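Local coordinates for protein VESB protease (Vibrio cholerae, PDB 4LK4) that probably works as an extracellular serine endopeptidase of the trypsin-like S1 family, cleaving peptide bonds in protein substrates, at residues 290-295 against 313-318; 324-329 against 343-348; 25-30 against 70-75; 138-143 against 153-158. The protein carries 1 engineered substitution. One frame throughout, in Å; residues are numbered along the deposited sequence.

Contact 1: residues 290-295 against 313-318; sequences ADFSVL and VEVAVD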
# COMPACT_ATOMS: atom_id res chain seq x y z
N ALA A 290 15.42 16.64 -20.93
CA ALA A 290 15.55 16.29 -22.34
C ALA A 290 15.72 14.79 -22.57
O ALA A 290 15.31 14.29 -23.61
CB ALA A 290 16.72 17.03 -22.94
N ASP A 291 16.33 14.09 -21.62
CA ASP A 291 16.38 12.63 -21.65
C ASP A 291 14.99 12.01 -21.84
O ASP A 291 14.85 10.97 -22.49
CB ASP A 291 16.90 12.09 -20.32
CG ASP A 291 18.32 12.49 -20.02
OD1 ASP A 291 19.11 12.64 -20.97
OD2 ASP A 291 18.65 12.63 -18.82
N PHE A 292 13.99 12.61 -21.23
CA PHE A 292 12.65 12.05 -21.22
C PHE A 292 11.88 12.60 -22.40
O PHE A 292 12.09 13.72 -22.81
CB PHE A 292 11.96 12.39 -19.91
CG PHE A 292 10.56 11.90 -19.82
CD1 PHE A 292 9.51 12.66 -20.30
CD2 PHE A 292 10.28 10.67 -19.23
CE1 PHE A 292 8.21 12.21 -20.22
CE2 PHE A 292 8.98 10.22 -19.13
CZ PHE A 292 7.95 10.99 -19.63
N SER A 293 11.02 11.78 -22.98
CA SER A 293 10.22 12.17 -24.12
C SER A 293 8.95 11.33 -24.17
O SER A 293 8.90 10.23 -23.63
CB SER A 293 11.04 12.06 -25.43
OG SER A 293 11.75 10.82 -25.54
N VAL A 294 7.90 11.88 -24.79
CA VAL A 294 6.63 11.18 -24.97
C VAL A 294 6.50 10.76 -26.42
O VAL A 294 6.27 11.59 -27.27
CB VAL A 294 5.44 12.10 -24.63
CG1 VAL A 294 4.11 11.38 -24.86
CG2 VAL A 294 5.55 12.59 -23.21
N LEU A 295 6.64 9.48 -26.72
CA LEU A 295 6.52 9.04 -28.10
C LEU A 295 5.08 9.08 -28.60
O LEU A 295 4.84 9.29 -29.77
CB LEU A 295 7.06 7.63 -28.25
CG LEU A 295 8.49 7.44 -27.77
CD1 LEU A 295 9.01 6.08 -28.21
CD2 LEU A 295 9.40 8.56 -28.28
N VAL A 313 -0.19 5.94 -22.78
CA VAL A 313 0.85 6.88 -23.08
C VAL A 313 2.11 6.06 -23.23
O VAL A 313 2.33 5.10 -22.48
CB VAL A 313 1.00 7.84 -21.90
CG1 VAL A 313 2.33 8.56 -21.95
CG2 VAL A 313 -0.15 8.83 -21.89
N GLU A 314 2.95 6.42 -24.20
CA GLU A 314 4.17 5.67 -24.47
C GLU A 314 5.37 6.61 -24.32
O GLU A 314 5.51 7.57 -25.07
CB GLU A 314 4.11 5.03 -25.84
CG GLU A 314 5.02 3.83 -26.05
CD GLU A 314 5.22 3.47 -27.54
OE1 GLU A 314 4.77 4.21 -28.47
OE2 GLU A 314 5.87 2.44 -27.79
N VAL A 315 6.20 6.35 -23.31
CA VAL A 315 7.27 7.27 -22.97
C VAL A 315 8.60 6.64 -23.22
O VAL A 315 8.72 5.43 -23.29
CB VAL A 315 7.21 7.73 -21.51
CG1 VAL A 315 5.83 8.28 -21.21
CG2 VAL A 315 7.58 6.62 -20.54
N ALA A 316 9.61 7.49 -23.34
CA ALA A 316 10.95 7.03 -23.61
C ALA A 316 12.01 7.77 -22.82
O ALA A 316 11.80 8.89 -22.35
CB ALA A 316 11.24 7.12 -25.10
N VAL A 317 13.15 7.12 -22.67
CA VAL A 317 14.32 7.69 -22.04
C VAL A 317 15.51 7.37 -22.91
O VAL A 317 15.77 6.20 -23.21
CB VAL A 317 14.56 7.10 -20.63
CG1 VAL A 317 15.91 7.56 -20.09
CG2 VAL A 317 13.44 7.51 -19.69
N ASP A 318 16.23 8.41 -23.31
CA ASP A 318 17.45 8.28 -24.08
C ASP A 318 18.57 8.28 -23.06
O ASP A 318 19.06 9.33 -22.64
CB ASP A 318 17.58 9.45 -25.07
CG ASP A 318 18.73 9.28 -26.07
OD1 ASP A 318 19.17 8.13 -26.28
OD2 ASP A 318 19.16 10.29 -26.66

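Contact 2: residues 324-329 against 343-348; sequences QYQYDF and TSRIQL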
# COMPACT_ATOMS: atom_id res chain seq x y z
N GLN A 324 21.61 6.13 -12.60
CA GLN A 324 20.24 5.74 -12.36
C GLN A 324 19.28 6.76 -12.93
O GLN A 324 19.39 7.94 -12.65
CB GLN A 324 19.98 5.66 -10.88
CG GLN A 324 20.97 4.80 -10.14
CD GLN A 324 20.41 4.33 -8.81
OE1 GLN A 324 19.34 3.69 -8.76
NE2 GLN A 324 21.10 4.67 -7.72
N TYR A 325 18.33 6.29 -13.72
CA TYR A 325 17.29 7.15 -14.24
C TYR A 325 16.02 6.83 -13.48
O TYR A 325 15.63 5.67 -13.36
CB TYR A 325 17.08 6.91 -15.74
CG TYR A 325 18.25 7.35 -16.60
CD1 TYR A 325 19.40 6.56 -16.70
CD2 TYR A 325 18.19 8.53 -17.33
CE1 TYR A 325 20.47 6.96 -17.50
CE2 TYR A 325 19.25 8.93 -18.14
CZ TYR A 325 20.38 8.15 -18.21
OH TYR A 325 21.43 8.55 -18.99
N GLN A 326 15.38 7.87 -12.97
CA GLN A 326 14.09 7.73 -12.32
C GLN A 326 13.25 8.95 -12.59
O GLN A 326 13.47 10.00 -11.98
CB GLN A 326 14.26 7.56 -10.81
CG GLN A 326 12.97 7.15 -10.13
CD GLN A 326 13.14 7.01 -8.63
OE1 GLN A 326 13.28 5.90 -8.11
NE2 GLN A 326 13.14 8.13 -7.94
N TYR A 327 12.29 8.81 -13.49
CA TYR A 327 11.42 9.92 -13.85
C TYR A 327 9.98 9.66 -13.49
O TYR A 327 9.40 8.67 -13.90
CB TYR A 327 11.52 10.25 -15.35
CG TYR A 327 12.88 10.65 -15.82
CD1 TYR A 327 13.58 11.68 -15.20
CD2 TYR A 327 13.46 10.04 -16.92
CE1 TYR A 327 14.83 12.07 -15.66
CE2 TYR A 327 14.71 10.42 -17.38
CZ TYR A 327 15.39 11.43 -16.74
OH TYR A 327 16.64 11.81 -17.21
N ASP A 328 9.40 10.61 -12.77
CA ASP A 328 8.02 10.60 -12.37
C ASP A 328 7.21 11.60 -13.15
O ASP A 328 7.59 12.75 -13.29
CB ASP A 328 7.94 10.96 -10.89
CG ASP A 328 8.56 9.88 -10.01
OD1 ASP A 328 8.87 8.80 -10.57
OD2 ASP A 328 8.74 10.08 -8.79
N PHE A 329 6.08 11.15 -13.68
CA PHE A 329 5.18 12.04 -14.40
C PHE A 329 3.74 11.78 -13.98
O PHE A 329 3.38 10.70 -13.53
CB PHE A 329 5.34 11.86 -15.91
CG PHE A 329 5.14 10.46 -16.36
CD1 PHE A 329 6.18 9.55 -16.33
CD2 PHE A 329 3.89 10.03 -16.78
CE1 PHE A 329 5.98 8.25 -16.73
CE2 PHE A 329 3.69 8.74 -17.19
CZ PHE A 329 4.74 7.83 -17.16
N THR A 343 0.11 9.37 -10.87
CA THR A 343 1.55 9.60 -10.91
C THR A 343 2.25 8.28 -11.21
O THR A 343 2.16 7.33 -10.45
CB THR A 343 2.02 10.20 -9.57
OG1 THR A 343 1.22 11.34 -9.28
CG2 THR A 343 3.43 10.64 -9.61
N SER A 344 2.92 8.22 -12.36
CA SER A 344 3.66 7.03 -12.79
C SER A 344 5.15 7.28 -12.79
O SER A 344 5.58 8.41 -12.63
CB SER A 344 3.24 6.64 -14.19
OG SER A 344 1.86 6.32 -14.23
N ARG A 345 5.93 6.22 -12.97
CA ARG A 345 7.38 6.29 -12.86
C ARG A 345 8.01 5.33 -13.84
O ARG A 345 7.58 4.22 -14.00
CB ARG A 345 7.83 5.90 -11.47
CG ARG A 345 9.32 5.57 -11.37
CD ARG A 345 9.78 5.35 -9.93
NE ARG A 345 9.72 6.60 -9.20
CZ ARG A 345 9.77 6.71 -7.87
NH1 ARG A 345 9.91 5.62 -7.09
NH2 ARG A 345 9.67 7.92 -7.31
N ILE A 346 9.04 5.81 -14.53
CA ILE A 346 9.86 4.97 -15.35
C ILE A 346 11.25 5.03 -14.76
O ILE A 346 11.76 6.08 -14.40
CB ILE A 346 9.85 5.42 -16.82
CG1 ILE A 346 10.61 4.44 -17.67
CG2 ILE A 346 10.46 6.81 -17.00
CD1 ILE A 346 10.28 4.59 -19.13
N GLN A 347 11.86 3.88 -14.65
CA GLN A 347 13.09 3.76 -13.94
C GLN A 347 13.94 2.71 -14.61
O GLN A 347 13.41 1.71 -15.10
CB GLN A 347 12.81 3.33 -12.51
CG GLN A 347 14.06 3.15 -11.67
CD GLN A 347 13.75 3.02 -10.18
OE1 GLN A 347 12.62 3.26 -9.73
NE2 GLN A 347 14.75 2.63 -9.41
N LEU A 348 15.26 2.93 -14.58
CA LEU A 348 16.25 2.03 -15.14
C LEU A 348 17.64 2.40 -14.65
O LEU A 348 17.84 3.46 -14.06
CB LEU A 348 16.21 2.09 -16.67
CG LEU A 348 16.50 3.46 -17.28
CD1 LEU A 348 17.85 3.42 -17.97
CD2 LEU A 348 15.42 3.82 -18.28

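Contact 3: residues 25-30 against 70-75; sequences IVALVK and IGAYDL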
# COMPACT_ATOMS: atom_id res chain seq x y z
N ILE A 25 -10.07 -7.99 8.03
CA ILE A 25 -8.67 -8.41 7.88
C ILE A 25 -8.44 -9.01 6.50
O ILE A 25 -9.36 -9.53 5.86
CB ILE A 25 -8.32 -9.49 8.91
CG1 ILE A 25 -6.82 -9.70 9.05
CG2 ILE A 25 -8.93 -10.83 8.51
CD1 ILE A 25 -6.07 -8.52 9.60
N VAL A 26 -7.21 -8.96 6.03
CA VAL A 26 -6.90 -9.56 4.74
C VAL A 26 -5.59 -10.34 4.77
O VAL A 26 -4.58 -9.85 5.30
CB VAL A 26 -6.76 -8.47 3.66
CG1 VAL A 26 -6.50 -9.09 2.31
CG2 VAL A 26 -8.00 -7.58 3.66
N ALA A 27 -5.62 -11.55 4.22
CA ALA A 27 -4.41 -12.32 3.98
C ALA A 27 -3.98 -12.16 2.54
O ALA A 27 -4.77 -12.29 1.60
CB ALA A 27 -4.64 -13.76 4.29
N LEU A 28 -2.71 -11.86 2.36
CA LEU A 28 -2.13 -11.78 1.02
C LEU A 28 -1.44 -13.11 0.72
O LEU A 28 -0.59 -13.57 1.49
CB LEU A 28 -1.14 -10.62 0.94
CG LEU A 28 -1.74 -9.24 1.19
CD1 LEU A 28 -0.66 -8.20 0.98
CD2 LEU A 28 -2.90 -8.97 0.27
N VAL A 29 -1.83 -13.74 -0.38
CA VAL A 29 -1.33 -15.08 -0.64
C VAL A 29 -0.90 -15.18 -2.07
O VAL A 29 -1.46 -14.51 -2.93
CB VAL A 29 -2.35 -16.17 -0.27
CG1 VAL A 29 -2.97 -15.86 1.09
CG2 VAL A 29 -3.44 -16.26 -1.28
N LYS A 30 0.09 -16.03 -2.30
CA LYS A 30 0.64 -16.24 -3.60
C LYS A 30 -0.42 -16.85 -4.49
O LYS A 30 -1.10 -17.78 -4.09
CB LYS A 30 1.87 -17.15 -3.51
CG LYS A 30 2.45 -17.53 -4.87
CD LYS A 30 3.90 -17.96 -4.77
CE LYS A 30 4.41 -18.53 -6.10
NZ LYS A 30 4.17 -20.01 -6.12
N ILE A 70 -10.13 -11.74 1.84
CA ILE A 70 -10.77 -10.75 2.71
C ILE A 70 -11.60 -11.51 3.71
O ILE A 70 -12.36 -12.39 3.34
CB ILE A 70 -11.72 -9.81 1.89
CG1 ILE A 70 -10.94 -9.06 0.79
CG2 ILE A 70 -12.39 -8.79 2.78
CD1 ILE A 70 -11.74 -8.09 -0.03
N GLY A 71 -11.47 -11.17 4.98
CA GLY A 71 -12.24 -11.87 6.04
C GLY A 71 -11.69 -13.26 6.23
O GLY A 71 -12.38 -14.15 6.67
N ALA A 72 -10.42 -13.46 5.88
CA ALA A 72 -9.75 -14.75 6.14
C ALA A 72 -9.67 -14.94 7.64
O ALA A 72 -9.61 -13.96 8.37
CB ALA A 72 -8.34 -14.74 5.52
N TYR A 73 -9.66 -16.18 8.10
CA TYR A 73 -9.45 -16.47 9.51
C TYR A 73 -8.62 -17.73 9.71
O TYR A 73 -7.49 -17.66 10.17
CB TYR A 73 -10.78 -16.56 10.23
CG TYR A 73 -10.60 -16.93 11.66
CD1 TYR A 73 -10.21 -15.97 12.58
CD2 TYR A 73 -10.79 -18.23 12.10
CE1 TYR A 73 -10.05 -16.30 13.90
CE2 TYR A 73 -10.58 -18.57 13.42
CZ TYR A 73 -10.22 -17.60 14.32
OH TYR A 73 -10.02 -17.88 15.64
N ASP A 74 -9.16 -18.89 9.38
CA ASP A 74 -8.40 -20.17 9.34
C ASP A 74 -7.94 -20.35 7.91
O ASP A 74 -8.76 -20.63 7.01
CB ASP A 74 -9.28 -21.33 9.75
CG ASP A 74 -8.59 -22.70 9.63
OD1 ASP A 74 -7.48 -22.76 9.04
OD2 ASP A 74 -9.21 -23.72 10.11
N LEU A 75 -6.65 -20.17 7.66
CA LEU A 75 -6.19 -20.18 6.26
C LEU A 75 -6.44 -21.52 5.56
O LEU A 75 -6.51 -21.55 4.34
CB LEU A 75 -4.72 -19.75 6.15
CG LEU A 75 -4.45 -18.32 6.61
CD1 LEU A 75 -3.00 -18.11 6.89
CD2 LEU A 75 -4.88 -17.32 5.59

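Contact 4: residues 138-143 against 153-158; sequences AGWGIT and PILQEV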
# COMPACT_ATOMS: atom_id res chain seq x y z
N ALA A 138 -3.15 -7.43 14.49
CA ALA A 138 -3.72 -8.71 14.08
C ALA A 138 -2.99 -9.26 12.87
O ALA A 138 -2.57 -8.52 12.00
CB ALA A 138 -5.21 -8.57 13.79
N GLY A 139 -2.83 -10.58 12.86
CA GLY A 139 -2.21 -11.24 11.73
C GLY A 139 -1.80 -12.64 12.10
O GLY A 139 -2.00 -13.08 13.24
N TRP A 140 -1.17 -13.32 11.13
CA TRP A 140 -0.78 -14.71 11.29
C TRP A 140 0.63 -14.91 11.92
O TRP A 140 0.93 -15.97 12.56
CB TRP A 140 -0.98 -15.46 9.98
CG TRP A 140 -2.47 -15.67 9.67
CD1 TRP A 140 -3.23 -16.79 9.96
CD2 TRP A 140 -3.34 -14.76 9.00
NE1 TRP A 140 -4.52 -16.60 9.53
CE2 TRP A 140 -4.61 -15.37 8.93
CE3 TRP A 140 -3.18 -13.47 8.47
CZ2 TRP A 140 -5.72 -14.74 8.35
CZ3 TRP A 140 -4.30 -12.85 7.88
CH2 TRP A 140 -5.54 -13.48 7.82
N GLY A 141 1.46 -13.89 11.88
CA GLY A 141 2.80 -14.03 12.47
C GLY A 141 2.98 -13.97 14.00
O GLY A 141 4.11 -14.16 14.48
N ILE A 142 1.93 -13.68 14.77
CA ILE A 142 2.16 -13.13 16.12
C ILE A 142 2.74 -14.15 17.11
O ILE A 142 2.24 -15.25 17.21
CB ILE A 142 0.92 -12.41 16.65
CG1 ILE A 142 0.56 -11.28 15.66
CG2 ILE A 142 1.18 -11.86 18.05
CD1 ILE A 142 -0.75 -10.59 15.92
N THR A 143 3.78 -13.73 17.83
CA THR A 143 4.75 -14.62 18.51
C THR A 143 5.12 -14.14 19.94
O THR A 143 5.80 -13.12 20.13
CB THR A 143 6.05 -14.79 17.63
OG1 THR A 143 5.73 -15.48 16.43
CG2 THR A 143 7.14 -15.59 18.34
N PRO A 153 -2.25 -21.52 11.08
CA PRO A 153 -3.17 -21.05 10.07
C PRO A 153 -4.24 -20.12 10.58
O PRO A 153 -5.05 -19.63 9.79
CB PRO A 153 -3.75 -22.35 9.50
CG PRO A 153 -3.64 -23.33 10.61
CD PRO A 153 -2.54 -22.90 11.51
N ILE A 154 -4.24 -19.87 11.87
CA ILE A 154 -5.31 -19.14 12.56
C ILE A 154 -4.88 -17.69 12.83
O ILE A 154 -3.78 -17.41 13.35
CB ILE A 154 -5.65 -19.83 13.90
CG1 ILE A 154 -5.93 -21.32 13.69
CG2 ILE A 154 -6.81 -19.17 14.65
CD1 ILE A 154 -7.32 -21.65 13.22
N LEU A 155 -5.77 -16.77 12.51
CA LEU A 155 -5.53 -15.36 12.77
C LEU A 155 -5.29 -15.11 14.26
O LEU A 155 -6.06 -15.53 15.10
CB LEU A 155 -6.73 -14.54 12.26
CG LEU A 155 -6.69 -13.03 12.46
CD1 LEU A 155 -5.56 -12.41 11.65
CD2 LEU A 155 -8.03 -12.43 12.09
N GLN A 156 -4.17 -14.48 14.57
CA GLN A 156 -3.84 -14.08 15.92
C GLN A 156 -4.04 -12.57 16.16
O GLN A 156 -4.04 -11.76 15.22
CB GLN A 156 -2.38 -14.34 16.20
CG GLN A 156 -1.86 -15.73 15.89
CD GLN A 156 -2.40 -16.69 16.89
OE1 GLN A 156 -2.11 -16.61 18.09
NE2 GLN A 156 -3.28 -17.55 16.43
N GLU A 157 -4.20 -12.20 17.42
CA GLU A 157 -4.20 -10.82 17.83
C GLU A 157 -3.35 -10.65 19.08
O GLU A 157 -3.06 -11.61 19.76
CB GLU A 157 -5.63 -10.29 18.02
CG GLU A 157 -6.54 -11.15 18.88
CD GLU A 157 -7.87 -10.49 19.21
OE1 GLU A 157 -7.99 -9.27 18.98
OE2 GLU A 157 -8.81 -11.15 19.70
N VAL A 158 -2.91 -9.43 19.35
CA VAL A 158 -2.19 -9.13 20.58
C VAL A 158 -2.28 -7.63 20.88
O VAL A 158 -2.38 -6.79 19.97
CB VAL A 158 -0.72 -9.57 20.48
CG1 VAL A 158 0.00 -8.79 19.40
CG2 VAL A 158 -0.00 -9.46 21.82

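Contact 1: residues 290-295 against 313-318
Phe292 and Val315 carry the dense part of this contact: their side chains cross obliquely, with Phe292 CZ 3.8 Å from Val315 CG1. A chi1 of 178° sets Phe292 CG anti to the backbone N. The far end of the ring reaches Val315, and Phe292 CD2 comes near Val317 CG2 at 4.5 Å. Branched and aromatic groups suit this face because Val315 and Val317 also press on Ile346, and Val317 on Tyr325 and Tyr327. The backbones pair antiparallel, Ser293 and Ala316 exchanging hydrogen bonds; Ala316 N to Ser293 O is 2.8 Å. Strand 292-297 is an outermost strand of the mixed sheet of the Ig-like domain; it pairs with 310-319, which pairs on its other side with 262-272. On the opposite face Ser293 and Ala316 are small, Ser293 OG standing 3.8 Å from Ala316 CB. At the corner beyond the strand pair, Leu295 touches the same small methyl, its CG 3.8 Å from Ala316 CB. Leu295 is largely exposed, and its N-H makes only a weak, bent bond to Glu314 O. The extended Glu314 chain suits this more open side, where its OE2 has a weak hydrogen bond to Ser265.

Contact 2: residues 324-329 against 343-348
Arg345 and Asp328 lie side by side, pointing the same way from a non-hydrogen-bonded antiparallel pair, and their flat ends are nearly coplanar, 18° apart. They form a bidentate, side-on salt bridge: Arg345 NE meets Asp328 OD1 at 2.7 Å and Arg345 NH2 meets Asp328 OD2 at 2.8 Å, each oxygen offering its syn lone pair. A bend at chi3 (-68°) sets NE toward the carboxylate. Gln326, the diagonal neighbour, stacks on one face of the guanidinium with its amide only 4° from parallel; Gln326 CD sits over the centre, 3.4 Å above the plane. Arginine suits the place because its face and edge can be used at once, and NH2 also bonds Leu93 O of the trypsin-like domain, so the arginine links the two domains.

The other face of the strand pair is largely aromatic and aliphatic, with Ser344 among the rings. The Phe329 ring lies over Ser344, whose CB makes a CH-pi contact 4.0 Å from the ring centroid. The small serine admits the ring, while its OG bonds Tyr270 OH and Asp251 O. Tyr325 and Leu348 meet obliquely, CD1 to CD1, 3.7 Å apart. Backbone bonds join Tyr325 to Leu348, Tyr327 to Ile346 and Phe329 to Ser344 in both directions, the regular pattern of the antiparallel beta hairpin formed by strands 324-335 and 338-349 in this Ig-like domain.

Contact 3: residues 25-30 against 70-75
Ile25 and Gly71 are tied by the one hydrogen bond of this contact, Gly71 N to Ile25 O, 2.8 Å long and nearly straight at 161°. Next to it, Val26 and Ile70 form a non-hydrogen-bonded antiparallel pair, with Val26 CG2 4.4 Å from Ile70 CG1. The chain then leaves the strand at Gly71, whose positive phi of 71° is readily adopted by a residue without a side chain. This turn carries Ala72 back under strand 25-30, where Ile25 CG2 lies 3.2 Å from Ala72 O. Ala27 CB meets two methyls: Ala72 CB at 4.0 Å and Leu75 CD2 at 3.8 Å. Alanine on both sides lets the segment beyond Gly71 come close, and the longer Leu75 spans the wider interval further along.

Farther out, polar bonds hold Tyr73 and Asp74. Tyr73 points away from strand 25-30 and its OH bonds Ala17 O, while Asp74 is held through its backbone N by Gln80 OE1, and its OD1 accepts from Asn76 N. Aromatic Phe45 of strand 39-46 packs on both Val26 and Ile70. Strand 25-30 lies between 39-46 and 66-70, and backbone bonds of Ala27 with Ile69 and of Val29 with Asp67 continue the pairing with 66-70. Together they close the six-stranded antiparallel barrel, one of the two barrels of the chymotrypsin-like fold.

Contact 4: residues 138-143 against 153-158
Gln156 O is approached by several groups: Gly139 N bonds it at 2.9 Å with an angle of 164°, the CA-H of Ala138 adds a contact, and Ile142 CD1 lies against it. In return Gln156 N bonds Gly139 O, from above the carbonyl plane. This antiparallel pairing joins strands 134-139 and 156-162 of the second beta barrel of the chymotrypsin-like fold. Gly139, with phi 165°, is extended in a way that suits glycine, and Leu155 CD1 comes within 3.5 Å of its N. The same methyl rests over the six-membered ring of Trp140, a CH-pi contact 3.8 Å from the centroid and just 4° off the normal. A broad indole suits this buried position: its face receives the leucine while its NE1 bonds Tyr73 O, with Pro153 O a weak second acceptor near the ring plane. The backbone N of Trp140 bonds Asp198 OD2. The Gln156 chain bends at chi2, and its NE2 bonds both Asn16 OD1 and, at 3.1 Å, Ile154 O. Past the strand end Ile142 turns back toward the second segment, its CB 3.8 Å from Gln156 CB and its CG2 3.6 Å from Val158 CG1.

The four contacts fall into two groups. Contacts 1 and 2 share the Ig-like domain, their centres 10 Å apart, and meet face to face where Val315 CG2 lies 3.7 Å from Ile346 CD1. Contacts 3 and 4 share the trypsin domain with centres 11 Å apart; there residues 70-75 lie against 153-158, with probable hydrogen bonds from Leu75 N to Pro153 O (2.7 Å) and between Leu155 N and Tyr73 O (3.0 Å), bridging the two barrels. Between the groups, centres are 33 to 46 Å apart. Contact 4 reaches toward the probable catalytic region through Trp140 N and Asp198 OD2; Asp198 immediately precedes the family's nucleophilic serine position, held here by an alanine, probably the engineered substitution.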